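Local coordinates for protein polymerase X (Deinococcus radiodurans, PDB 2W9M) that probably extends DNA by adding deoxyribonucleotides in a magnesium-dependent reaction, as a family X polymerase with DNA-binding helix-hairpin-helix motifs and a zinc-binding phosphatase-like domain, at residues A[17-22]-A[83-88]; A[94-99]-A[108-113]; A[273-278]-A[292-297]; A[313-318]-A[501-506]. All blocks are in the same frame, centred on the assembly; numbering follows the deposited sequence.

Contact 1: A[17-22]-A[83-88]; sequences LERTAD and APLEAA
The two methyls of Leu-85, on helix 83-91, meet the side chains of Thr-20 and Arg-19 of helix 10-26. Its CD2 lies 3.8 Å from Thr-20 OG1, while CD1 sits 3.9 Å from Arg-19 NH1. The leucine and arginine chains run at about a right angle, and CD1 approaches the guanidinium at its edge, near the plane, so this is van der Waals contact with no stacking over a face.

Thr-20 is split between two neighbours by its first torsion. At chi1 -45° OG1 stands beside the backbone N and faces Leu-85, whereas CG2, anti to that N, meets Pro-84 CB at 3.9 Å. The hydroxyl is not left to the leucine alone: it hydrogen-bonds to Ala-16 O, one turn back in its own helix.

No hydrogen bond joins the segments, and their axes approach to 9.9 Å at an angle of 33°, an inclined pair, closer to parallel than to perpendicular, in van der Waals contact. Leu-17 and Thr-20 both touch Phe-82, just ahead of helix 83-91. Helix 34-45 adjoins both partners, since its Tyr-37 meets Leu-17 and Pro-84; Pro-84 also touches Tyr-370, from the loop before helix 376-391.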
loop_
_atom_site.group_PDB
_atom_site.type_symbol
_atom_site.label_atom_id
_atom_site.label_comp_id
_atom_site.label_asym_id
_atom_site.label_seq_id
_atom_site.Cartn_x
_atom_site.Cartn_y
_atom_site.Cartn_z
ATOM N N LEU A 17 16.756 4.662 23.799
ATOM C CA LEU A 17 16.735 3.325 24.389
ATOM C C LEU A 17 15.343 2.980 24.900
ATOM O O LEU A 17 14.894 1.844 24.770
ATOM C CB LEU A 17 17.754 3.210 25.528
ATOM C CG LEU A 17 19.233 3.234 25.127
ATOM C CD1 LEU A 17 20.136 3.258 26.351
ATOM C CD2 LEU A 17 19.565 2.050 24.237
ATOM N N GLU A 18 14.665 3.969 25.476
ATOM C CA GLU A 18 13.309 3.788 25.987
ATOM C C GLU A 18 12.264 3.717 24.877
ATOM O O GLU A 18 11.186 3.155 25.069
ATOM C CB GLU A 18 12.951 4.904 26.971
ATOM C CG GLU A 18 13.410 4.643 28.398
ATOM C CD GLU A 18 13.440 5.901 29.252
ATOM O OE1 GLU A 18 13.798 6.978 28.723
ATOM O OE2 GLU A 18 13.115 5.811 30.457
ATOM N N ARG A 19 12.579 4.291 23.719
ATOM C CA ARG A 19 11.649 4.275 22.595
ATOM C C ARG A 19 11.749 2.965 21.813
ATOM O O ARG A 19 10.804 2.573 21.129
ATOM C CB ARG A 19 11.884 5.471 21.669
ATOM C CG ARG A 19 10.744 5.722 20.684
ATOM C CD ARG A 19 10.961 6.989 19.868
ATOM N NE ARG A 19 11.089 8.183 20.704
ATOM C CZ ARG A 19 12.211 8.885 20.847
ATOM N NH1 ARG A 19 13.315 8.522 20.205
ATOM N NH2 ARG A 19 12.227 9.957 21.630
ATOM N N THR A 20 12.894 2.294 21.925
ATOM C CA THR A 20 13.122 1.015 21.255
ATOM C C THR A 20 12.416 -0.138 21.966
ATOM O O THR A 20 11.932 -1.073 21.326
ATOM C CB THR A 20 14.624 0.682 21.156
ATOM O OG1 THR A 20 15.352 1.840 20.726
ATOM C CG2 THR A 20 14.852 -0.461 20.173
ATOM N N ALA A 21 12.370 -0.077 23.292
ATOM C CA ALA A 21 11.678 -1.095 24.067
ATOM C C ALA A 21 10.179 -0.971 23.845
ATOM O O ALA A 21 9.475 -1.973 23.760
ATOM C CB ALA A 21 12.018 -0.974 25.553
ATOM N N ASP A 22 9.699 0.267 23.749
ATOM C CA ASP A 22 8.287 0.530 23.483
ATOM C C ASP A 22 7.872 -0.020 22.122
ATOM O O ASP A 22 6.784 -0.578 21.975
ATOM C CB ASP A 22 7.992 2.032 23.562
ATOM C CG ASP A 22 7.875 2.534 24.995
ATOM O OD1 ASP A 22 7.391 1.774 25.862
ATOM O OD2 ASP A 22 8.261 3.696 25.251
ATOM N N ALA A 83 20.922 3.462 15.727
ATOM C CA ALA A 83 20.797 2.354 14.785
ATOM C C ALA A 83 19.474 1.593 14.909
ATOM O O ALA A 83 18.715 1.515 13.942
ATOM C CB ALA A 83 21.988 1.401 14.907
ATOM N N PRO A 84 19.196 1.032 16.096
ATOM C CA PRO A 84 17.980 0.238 16.307
ATOM C C PRO A 84 16.700 0.878 15.753
ATOM O O PRO A 84 15.849 0.155 15.229
ATOM C CB PRO A 84 17.911 0.117 17.831
ATOM C CG PRO A 84 19.339 0.113 18.246
ATOM C CD PRO A 84 20.032 1.075 17.311
ATOM N N LEU A 85 16.561 2.197 15.863
ATOM C CA LEU A 85 15.369 2.871 15.352
ATOM C C LEU A 85 15.328 2.897 13.827
ATOM O O LEU A 85 14.252 2.840 13.227
ATOM C CB LEU A 85 15.257 4.290 15.914
ATOM C CG LEU A 85 14.958 4.355 17.411
ATOM C CD1 LEU A 85 14.818 5.797 17.879
ATOM C CD2 LEU A 85 13.704 3.561 17.726
ATOM N N GLU A 86 16.498 2.977 13.200
ATOM C CA GLU A 86 16.583 2.936 11.743
ATOM C C GLU A 86 16.207 1.561 11.206
ATOM O O GLU A 86 15.536 1.447 10.183
ATOM C CB GLU A 86 17.983 3.325 11.274
ATOM C CG GLU A 86 18.440 4.692 11.755
ATOM C CD GLU A 86 17.557 5.823 11.253
ATOM O OE1 GLU A 86 16.317 5.659 11.231
ATOM O OE2 GLU A 86 18.104 6.884 10.884
ATOM N N ALA A 87 16.648 0.521 11.905
ATOM C CA ALA A 87 16.284 -0.846 11.558
ATOM C C ALA A 87 14.771 -0.997 11.582
ATOM O O ALA A 87 14.180 -1.544 10.652
ATOM C CB ALA A 87 16.932 -1.836 12.517
ATOM N N ALA A 88 14.145 -0.497 12.644
ATOM C CA ALA A 88 12.697 -0.599 12.796
ATOM C C ALA A 88 11.934 0.146 11.698
ATOM O O ALA A 88 10.887 -0.321 11.236
ATOM C CB ALA A 88 12.272 -0.105 14.167
#

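Contact 2: A[94-99]-A[108-113]; sequences PGLLDL and KKIRSL
Ile-110 packs against Leu-96 and Leu-99 in a helix-hairpin-helix motif, which in its family binds DNA and probably does so here; its two helices, 94-99 and 107-115, are joined by a short loop. Their local axes run at 145°, closer to antiparallel than to perpendicular, and come within 11.1 Å.

From CB, which is directed at the first helix, the Ile-110 side chain divides into two arms. CG2, anti to the backbone N, meets Leu-96 CD1 at 3.7 Å, the two side chains being inclined to one another. The other arm leaves through CG1, beside the backbone N at chi1 -65°, and extends to CD1, which lies 4.2 Å from Leu-99 CB. One residue thus touches two leucines three positions apart, one with each arm.

Leu-99 also reaches Leu-113, with 4.5 Å between their CD1 atoms, a looser approach. All four side chains are buried. Ile-26 of helix 10-26 touches both Leu-96 and Ile-110, and Leu-121 and Leu-124 of helix 121-130 touch Leu-99. No hydrogen bond crosses the interface, and the contact is van der Waals packing; at the C-terminal end of helix 94-99, Ile-110 CD1 approaches the backbone carbonyl Leu-99 O to 3.5 Å.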
loop_
_atom_site.group_PDB
_atom_site.type_symbol
_atom_site.label_atom_id
_atom_site.label_comp_id
_atom_site.label_asym_id
_atom_site.label_seq_id
_atom_site.Cartn_x
_atom_site.Cartn_y
_atom_site.Cartn_z
ATOM N N PRO A 94 4.005 0.247 7.048
ATOM C CA PRO A 94 3.786 1.677 6.806
ATOM C C PRO A 94 2.722 2.274 7.724
ATOM O O PRO A 94 2.914 3.364 8.255
ATOM C CB PRO A 94 3.296 1.709 5.359
ATOM C CG PRO A 94 3.892 0.498 4.741
ATOM C CD PRO A 94 3.883 -0.545 5.814
ATOM N N GLY A 95 1.614 1.564 7.900
ATOM C CA GLY A 95 0.519 2.054 8.716
ATOM C C GLY A 95 0.851 2.137 10.195
ATOM O O GLY A 95 0.295 2.964 10.914
ATOM N N LEU A 96 1.751 1.277 10.657
ATOM C CA LEU A 96 2.174 1.320 12.047
ATOM C C LEU A 96 3.086 2.516 12.278
ATOM O O LEU A 96 2.989 3.190 13.305
ATOM C CB LEU A 96 2.889 0.032 12.444
ATOM C CG LEU A 96 3.261 -0.062 13.926
ATOM C CD1 LEU A 96 2.060 -0.513 14.735
ATOM C CD2 LEU A 96 4.419 -1.018 14.121
ATOM N N LEU A 97 3.976 2.774 11.323
ATOM C CA LEU A 97 4.853 3.942 11.383
ATOM C C LEU A 97 4.028 5.222 11.461
ATOM O O LEU A 97 4.446 6.203 12.074
ATOM C CB LEU A 97 5.774 3.992 10.161
ATOM C CG LEU A 97 6.755 2.828 10.020
ATOM C CD1 LEU A 97 7.629 3.014 8.784
ATOM C CD2 LEU A 97 7.597 2.698 11.281
ATOM N N ASP A 98 2.853 5.198 10.833
ATOM C CA ASP A 98 1.933 6.326 10.858
ATOM C C ASP A 98 1.287 6.513 12.226
ATOM O O ASP A 98 1.288 7.616 12.772
ATOM C CB ASP A 98 0.849 6.149 9.800
ATOM C CG ASP A 98 1.315 6.555 8.412
ATOM O OD1 ASP A 98 2.344 7.264 8.306
ATOM O OD2 ASP A 98 0.647 6.171 7.427
ATOM N N LEU A 99 0.733 5.432 12.769
ATOM C CA LEU A 99 0.094 5.466 14.082
ATOM C C LEU A 99 1.065 5.945 15.157
ATOM O O LEU A 99 0.661 6.600 16.117
ATOM C CB LEU A 99 -0.461 4.088 14.455
ATOM C CG LEU A 99 -1.557 3.509 13.560
ATOM C CD1 LEU A 99 -2.142 2.250 14.192
ATOM C CD2 LEU A 99 -2.643 4.546 13.314
ATOM N N LYS A 108 0.585 0.700 24.426
ATOM C CA LYS A 108 -0.517 -0.206 24.740
ATOM C C LYS A 108 -1.740 0.046 23.859
ATOM O O LYS A 108 -2.457 -0.888 23.495
ATOM C CB LYS A 108 -0.890 -0.104 26.227
ATOM C CG LYS A 108 -1.647 1.168 26.620
ATOM C CD LYS A 108 -0.915 2.451 26.217
ATOM C CE LYS A 108 0.254 2.766 27.142
ATOM N NZ LYS A 108 1.378 1.799 27.006
ATOM N N LYS A 109 -1.972 1.311 23.521
ATOM C CA LYS A 109 -3.103 1.682 22.682
ATOM C C LYS A 109 -2.843 1.319 21.223
ATOM O O LYS A 109 -3.710 0.764 20.548
ATOM C CB LYS A 109 -3.408 3.174 22.814
ATOM C CG LYS A 109 -4.040 3.564 24.136
ATOM C CD LYS A 109 -4.712 4.920 24.037
ATOM C CE LYS A 109 -5.704 5.126 25.169
ATOM N NZ LYS A 109 -6.646 6.246 24.879
ATOM N N ILE A 110 -1.644 1.632 20.741
ATOM C CA ILE A 110 -1.268 1.276 19.381
ATOM C C ILE A 110 -1.343 -0.233 19.194
ATOM O O ILE A 110 -1.721 -0.719 18.132
ATOM C CB ILE A 110 0.130 1.788 19.027
ATOM C CG1 ILE A 110 0.132 3.320 19.028
ATOM C CG2 ILE A 110 0.573 1.242 17.673
ATOM C CD1 ILE A 110 1.297 3.950 18.290
ATOM N N ARG A 111 -1.001 -0.972 20.241
ATOM C CA ARG A 111 -1.061 -2.423 20.182
ATOM C C ARG A 111 -2.496 -2.942 20.176
ATOM O O ARG A 111 -2.793 -3.944 19.531
ATOM C CB ARG A 111 -0.270 -3.049 21.329
ATOM C CG ARG A 111 -0.689 -4.464 21.637
ATOM C CD ARG A 111 0.475 -5.296 22.125
ATOM N NE ARG A 111 0.099 -6.702 22.229
ATOM C CZ ARG A 111 0.927 -7.716 22.008
ATOM N NH1 ARG A 111 2.185 -7.480 21.661
ATOM N NH2 ARG A 111 0.495 -8.965 22.127
ATOM N N SER A 112 -3.391 -2.260 20.883
ATOM C CA SER A 112 -4.783 -2.694 20.921
ATOM C C SER A 112 -5.530 -2.276 19.654
ATOM O O SER A 112 -6.480 -2.943 19.235
ATOM C CB SER A 112 -5.493 -2.186 22.180
ATOM O OG SER A 112 -5.984 -0.871 21.998
ATOM N N LEU A 113 -5.102 -1.173 19.046
ATOM C CA LEU A 113 -5.653 -0.770 17.756
ATOM C C LEU A 113 -5.286 -1.820 16.710
ATOM O O LEU A 113 -6.131 -2.259 15.926
ATOM C CB LEU A 113 -5.130 0.608 17.331
ATOM C CG LEU A 113 -5.576 1.834 18.134
ATOM C CD1 LEU A 113 -4.963 3.098 17.554
ATOM C CD2 LEU A 113 -7.085 1.947 18.161
#

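Contact 3: A[273-278]-A[292-297]; sequences GGLSRG and HALDLP
The polymerase beta-like thumb supplies both sides of this contact: the middle strand, 274-277, of its three-stranded antiparallel sheet, and the C-terminal end of helix 287-293. Leu-275 projects from the strand toward the helix end and carries the whole meeting through one methyl group. Its CD2 lies 3.7 Å from Ala-293 CB and 4.2 Å from Leu-294 CD2, so the same carbon touches the last turn of the helix and the residue that leaves it. The torsions explain this reach. With CG anti to the backbone N at chi1 -174°, the leucine extends away from its strand, while CG of Leu-294 stands beside its own N at chi1 -52° and brings its CD2 to Leu-275 at an oblique inclination.

The helix ends in a Schellman motif. Asp-295, with positive phi, is the C-prime residue; its N bonds to His-292 O at 3.1 Å, and Leu-296 N bonds to Phe-291 O. Leu-294 is the first residue to leave helical backbone angles, and the end of its side chain comes nearer the strand than its base. It also meets Phe-268, in a loop, and Ala-263 of helix 253-264, and Leu-275 is flanked by Leu-270 of the adjoining strand and by Thr-284.

Leu-275 and Leu-294 are buried, and the segments share neither a hydrogen bond nor a salt bridge. The attachment of the sheet to the helix end here therefore rests on exclusion of aliphatic surface from water and on the fit of methyl groups, without the directional restraint that a polar bond would add.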
loop_
_atom_site.group_PDB
_atom_site.type_symbol
_atom_site.label_atom_id
_atom_site.label_comp_id
_atom_site.label_asym_id
_atom_site.label_seq_id
_atom_site.Cartn_x
_atom_site.Cartn_y
_atom_site.Cartn_z
ATOM N N GLY A 273 -19.092 23.829 -19.344
ATOM C CA GLY A 273 -20.445 24.215 -19.695
ATOM C C GLY A 273 -21.012 23.388 -20.832
ATOM O O GLY A 273 -22.209 23.446 -21.116
ATOM N N GLY A 274 -20.151 22.621 -21.490
ATOM C CA GLY A 274 -20.593 21.720 -22.536
ATOM C C GLY A 274 -19.755 21.772 -23.798
ATOM O O GLY A 274 -18.739 22.466 -23.862
ATOM N N LEU A 275 -20.188 21.020 -24.805
ATOM C CA LEU A 275 -19.521 20.994 -26.098
ATOM C C LEU A 275 -20.273 21.891 -27.077
ATOM O O LEU A 275 -21.492 21.783 -27.215
ATOM C CB LEU A 275 -19.460 19.559 -26.626
ATOM C CG LEU A 275 -18.665 19.311 -27.906
ATOM C CD1 LEU A 275 -17.203 19.667 -27.706
ATOM C CD2 LEU A 275 -18.808 17.864 -28.335
ATOM N N SER A 276 -19.551 22.778 -27.754
ATOM C CA SER A 276 -20.189 23.705 -28.685
ATOM C C SER A 276 -19.477 23.770 -30.033
ATOM O O SER A 276 -18.401 23.198 -30.209
ATOM C CB SER A 276 -20.281 25.106 -28.075
ATOM O OG SER A 276 -19.023 25.758 -28.095
ATOM N N ARG A 277 -20.095 24.476 -30.977
ATOM C CA ARG A 277 -19.552 24.647 -32.320
ATOM C C ARG A 277 -20.138 25.901 -32.961
ATOM O O ARG A 277 -21.096 25.825 -33.727
ATOM C CB ARG A 277 -19.875 23.428 -33.181
ATOM C CG ARG A 277 -19.080 23.354 -34.467
ATOM C CD ARG A 277 -19.468 22.124 -35.264
ATOM N NE ARG A 277 -18.327 21.571 -35.982
ATOM C CZ ARG A 277 -18.287 20.343 -36.484
ATOM N NH1 ARG A 277 -19.333 19.539 -36.345
ATOM N NH2 ARG A 277 -17.203 19.918 -37.121
ATOM N N GLY A 278 -19.560 27.054 -32.644
ATOM C CA GLY A 278 -20.126 28.321 -33.066
ATOM C C GLY A 278 -21.472 28.532 -32.399
ATOM O O GLY A 278 -21.550 28.690 -31.181
ATOM N N HIS A 292 -17.716 10.529 -29.570
ATOM C CA HIS A 292 -18.425 10.330 -30.833
ATOM C C HIS A 292 -18.490 11.619 -31.641
ATOM O O HIS A 292 -18.298 11.609 -32.855
ATOM C CB HIS A 292 -19.841 9.802 -30.595
ATOM C CG HIS A 292 -19.923 8.310 -30.500
ATOM N ND1 HIS A 292 -20.192 7.652 -29.320
ATOM C CD2 HIS A 292 -19.772 7.349 -31.443
ATOM C CE1 HIS A 292 -20.206 6.348 -29.539
ATOM N NE2 HIS A 292 -19.953 6.138 -30.818
ATOM N N ALA A 293 -18.758 12.726 -30.957
ATOM C CA ALA A 293 -18.906 14.025 -31.607
ATOM C C ALA A 293 -17.604 14.529 -32.227
ATOM O O ALA A 293 -17.622 15.280 -33.200
ATOM C CB ALA A 293 -19.455 15.047 -30.620
ATOM N N LEU A 294 -16.478 14.118 -31.655
ATOM C CA LEU A 294 -15.177 14.544 -32.147
ATOM C C LEU A 294 -14.581 13.469 -33.045
ATOM O O LEU A 294 -13.424 13.565 -33.453
ATOM C CB LEU A 294 -14.227 14.841 -30.981
ATOM C CG LEU A 294 -14.713 15.787 -29.876
ATOM C CD1 LEU A 294 -13.589 16.106 -28.900
ATOM C CD2 LEU A 294 -15.291 17.074 -30.452
ATOM N N ASP A 295 -15.381 12.449 -33.351
ATOM C CA ASP A 295 -14.914 11.291 -34.116
ATOM C C ASP A 295 -13.614 10.720 -33.552
ATOM O O ASP A 295 -12.655 10.478 -34.286
ATOM C CB ASP A 295 -14.756 11.630 -35.601
ATOM C CG ASP A 295 -16.006 11.314 -36.406
ATOM O OD1 ASP A 295 -16.881 10.584 -35.888
ATOM O OD2 ASP A 295 -16.111 11.787 -37.559
ATOM N N LEU A 296 -13.599 10.509 -32.241
ATOM C CA LEU A 296 -12.441 9.964 -31.546
ATOM C C LEU A 296 -12.774 8.618 -30.919
ATOM O O LEU A 296 -13.918 8.375 -30.526
ATOM C CB LEU A 296 -11.974 10.933 -30.456
ATOM C CG LEU A 296 -10.813 11.873 -30.785
ATOM C CD1 LEU A 296 -10.692 12.111 -32.280
ATOM C CD2 LEU A 296 -10.952 13.189 -30.022
ATOM N N PRO A 297 -11.775 7.729 -30.840
ATOM C CA PRO A 297 -11.919 6.452 -30.128
ATOM C C PRO A 297 -12.013 6.693 -28.627
ATOM O O PRO A 297 -11.270 7.519 -28.097
ATOM C CB PRO A 297 -10.608 5.732 -30.454
ATOM C CG PRO A 297 -9.648 6.850 -30.784
ATOM C CD PRO A 297 -10.493 7.808 -31.557
#

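Contact 4: A[313-318]-A[501-506]; sequences QTLPDP and EALRWR
The guanidinium of Arg-506 has the side chain of Leu-315 over one face: CD2 stands 3.6 Å above the plane, displaced toward the rim, and is 3.8 Å from NH1. Pro-316 approaches the same nitrogen obliquely, its CD lying 3.5 Å from Arg-506 NH1, and the proline and arginine side chains run past each other in opposite directions. A second flat group, the guanidinium of Arg-504, has its partner at the edge: its NH1 donates to the syn lone pair of Glu-501 OE1 at 2.7 Å, in the guanidinium plane, although the N-H···O angle is only 132°. That salt bridge lies within the helix, and NH2 of Arg-504 forms another with Asp-473 OD1.

Arg-506 CG sits between the backbone N and carbonyl carbon at chi1 42°, and a bend at chi3 of -92° carries the guanidinium alongside the loop. Leu-315 also meets Leu-503, with 4.1 Å from CD2 of the former to CD1 of the latter; these side chains cross at about a right angle.

No hydrogen bond joins the segments; the arginine offers a face of its guanidinium and its CD to an otherwise aliphatic contact. Nearby, Tyr-303 touches Leu-315 and its OH hydrogen-bonds to Pro-316 O.

This is loop-to-helix packing between segments 183 residues apart in the chain: the linker between thumb helix 287-293 and strand 329-333 rests against Leu-503 of helix 499-505 and the neighbouring Arg-506, ahead of strand 511-514, the last of the seven parallel strands of the PHP domain's distorted (beta/alpha)7 barrel.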
loop_
_atom_site.group_PDB
_atom_site.type_symbol
_atom_site.label_atom_id
_atom_site.label_comp_id
_atom_site.label_asym_id
_atom_site.label_seq_id
_atom_site.Cartn_x
_atom_site.Cartn_y
_atom_site.Cartn_z
ATOM N N GLN A 313 -3.620 2.526 -27.251
ATOM C CA GLN A 313 -4.433 1.753 -28.202
ATOM C C GLN A 313 -3.859 0.351 -28.432
ATOM O O GLN A 313 -4.465 -0.489 -29.103
ATOM C CB GLN A 313 -4.589 2.507 -29.521
ATOM C CG GLN A 313 -5.021 3.950 -29.335
ATOM C CD GLN A 313 -5.762 4.505 -30.534
ATOM O OE1 GLN A 313 -6.541 3.800 -31.179
ATOM N NE2 GLN A 313 -5.534 5.782 -30.830
ATOM N N THR A 314 -2.687 0.116 -27.854
ATOM C CA THR A 314 -2.036 -1.187 -27.865
ATOM C C THR A 314 -2.534 -2.050 -26.705
ATOM O O THR A 314 -2.446 -3.277 -26.741
ATOM C CB THR A 314 -0.511 -1.012 -27.737
ATOM O OG1 THR A 314 0.024 -0.584 -28.994
ATOM C CG2 THR A 314 0.155 -2.309 -27.326
ATOM N N LEU A 315 -3.071 -1.394 -25.681
ATOM C CA LEU A 315 -3.462 -2.066 -24.446
ATOM C C LEU A 315 -4.866 -2.661 -24.514
ATOM O O LEU A 315 -5.700 -2.218 -25.311
ATOM C CB LEU A 315 -3.356 -1.093 -23.270
ATOM C CG LEU A 315 -1.995 -0.412 -23.140
ATOM C CD1 LEU A 315 -2.025 0.633 -22.042
ATOM C CD2 LEU A 315 -0.909 -1.444 -22.883
ATOM N N PRO A 316 -5.132 -3.666 -23.665
ATOM C CA PRO A 316 -6.400 -4.407 -23.644
ATOM C C PRO A 316 -7.609 -3.523 -23.359
ATOM O O PRO A 316 -7.486 -2.461 -22.747
ATOM C CB PRO A 316 -6.207 -5.401 -22.493
ATOM C CG PRO A 316 -4.740 -5.541 -22.353
ATOM C CD PRO A 316 -4.174 -4.197 -22.679
ATOM N N ASP A 317 -8.772 -3.974 -23.819
ATOM C CA ASP A 317 -10.039 -3.342 -23.484
ATOM C C ASP A 317 -10.237 -3.483 -21.981
ATOM O O ASP A 317 -9.879 -4.506 -21.400
ATOM C CB ASP A 317 -11.178 -4.027 -24.255
ATOM C CG ASP A 317 -12.541 -3.419 -23.970
ATOM O OD1 ASP A 317 -13.042 -3.569 -22.834
ATOM O OD2 ASP A 317 -13.127 -2.815 -24.895
ATOM N N PRO A 318 -10.791 -2.448 -21.341
ATOM C CA PRO A 318 -11.004 -2.472 -19.891
ATOM C C PRO A 318 -11.659 -3.765 -19.406
ATOM O O PRO A 318 -11.309 -4.263 -18.334
ATOM C CB PRO A 318 -11.938 -1.284 -19.667
ATOM C CG PRO A 318 -11.571 -0.331 -20.748
ATOM C CD PRO A 318 -11.218 -1.173 -21.941
ATOM N N GLU A 501 6.625 1.072 -14.329
ATOM C CA GLU A 501 7.594 0.027 -14.644
ATOM C C GLU A 501 6.905 -1.261 -15.091
ATOM O O GLU A 501 7.421 -1.982 -15.943
ATOM C CB GLU A 501 8.511 -0.239 -13.453
ATOM C CG GLU A 501 9.345 0.967 -13.037
ATOM C CD GLU A 501 10.305 1.428 -14.124
ATOM O OE1 GLU A 501 10.469 0.705 -15.131
ATOM O OE2 GLU A 501 10.901 2.514 -13.967
ATOM N N ALA A 502 5.739 -1.539 -14.518
ATOM C CA ALA A 502 4.924 -2.679 -14.930
ATOM C C ALA A 502 4.446 -2.523 -16.372
ATOM O O ALA A 502 4.370 -3.494 -17.119
ATOM C CB ALA A 502 3.735 -2.844 -13.998
ATOM N N LEU A 503 4.115 -1.293 -16.752
ATOM C CA LEU A 503 3.693 -0.993 -18.118
ATOM C C LEU A 503 4.803 -1.331 -19.107
ATOM O O LEU A 503 4.547 -1.887 -20.170
ATOM C CB LEU A 503 3.301 0.486 -18.250
ATOM C CG LEU A 503 2.834 0.958 -19.629
ATOM C CD1 LEU A 503 1.620 0.173 -20.092
ATOM C CD2 LEU A 503 2.532 2.447 -19.608
ATOM N N ARG A 504 6.038 -0.998 -18.745
ATOM C CA ARG A 504 7.185 -1.254 -19.609
ATOM C C ARG A 504 7.544 -2.733 -19.710
ATOM O O ARG A 504 8.111 -3.170 -20.708
ATOM C CB ARG A 504 8.404 -0.460 -19.126
ATOM C CG ARG A 504 8.328 1.029 -19.418
ATOM C CD ARG A 504 9.517 1.784 -18.840
ATOM N NE ARG A 504 10.779 1.420 -19.482
ATOM C CZ ARG A 504 11.830 0.917 -18.842
ATOM N NH1 ARG A 504 11.781 0.716 -17.534
ATOM N NH2 ARG A 504 12.940 0.623 -19.506
ATOM N N TRP A 505 7.219 -3.502 -18.673
ATOM C CA TRP A 505 7.655 -4.896 -18.579
ATOM C C TRP A 505 6.517 -5.907 -18.709
ATOM O O TRP A 505 6.730 -7.106 -18.516
ATOM C CB TRP A 505 8.391 -5.136 -17.254
ATOM C CG TRP A 505 9.799 -4.628 -17.230
ATOM C CD1 TRP A 505 10.210 -3.355 -16.961
ATOM C CD2 TRP A 505 10.989 -5.388 -17.479
ATOM N NE1 TRP A 505 11.583 -3.274 -17.029
ATOM C CE2 TRP A 505 12.085 -4.512 -17.347
ATOM C CE3 TRP A 505 11.236 -6.729 -17.801
ATOM C CZ2 TRP A 505 13.403 -4.927 -17.527
ATOM C CZ3 TRP A 505 12.542 -7.143 -17.978
ATOM C CH2 TRP A 505 13.610 -6.245 -17.841
ATOM N N ARG A 506 5.321 -5.429 -19.040
ATOM C CA ARG A 506 4.136 -6.288 -19.084
ATOM C C ARG A 506 4.259 -7.489 -20.017
ATOM O O ARG A 506 3.537 -8.474 -19.860
ATOM C CB ARG A 506 2.873 -5.486 -19.424
ATOM C CG ARG A 506 3.037 -4.438 -20.514
ATOM C CD ARG A 506 1.675 -4.033 -21.061
ATOM N NE ARG A 506 1.309 -4.849 -22.215
ATOM C CZ ARG A 506 0.083 -5.300 -22.458
ATOM N NH1 ARG A 506 -0.900 -5.032 -21.613
ATOM N NH2 ARG A 506 -0.155 -6.033 -23.538
#

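Overall arrangement
The contacts follow one another in series along the chain and fall into two groups on opposite sides of its centre. Contacts 1 and 2, with centres 15 Å apart, are linked by consecutive helices 83-91 and 94-99. Contacts 3 and 4 lie 28 Å apart between centres and touch where Pro-297 CG is 4.3 Å from Gln-313 NE2. Contacts 1 and 3 lie far apart in the molecule, with 60 Å between centres. Contact 2 is near the zinc cluster: the side chain of Leu-96 is about 8 Å from a bound zinc ion and about 6 Å from that of zinc ligand Asp-339. The other three lie away from the annotated sites.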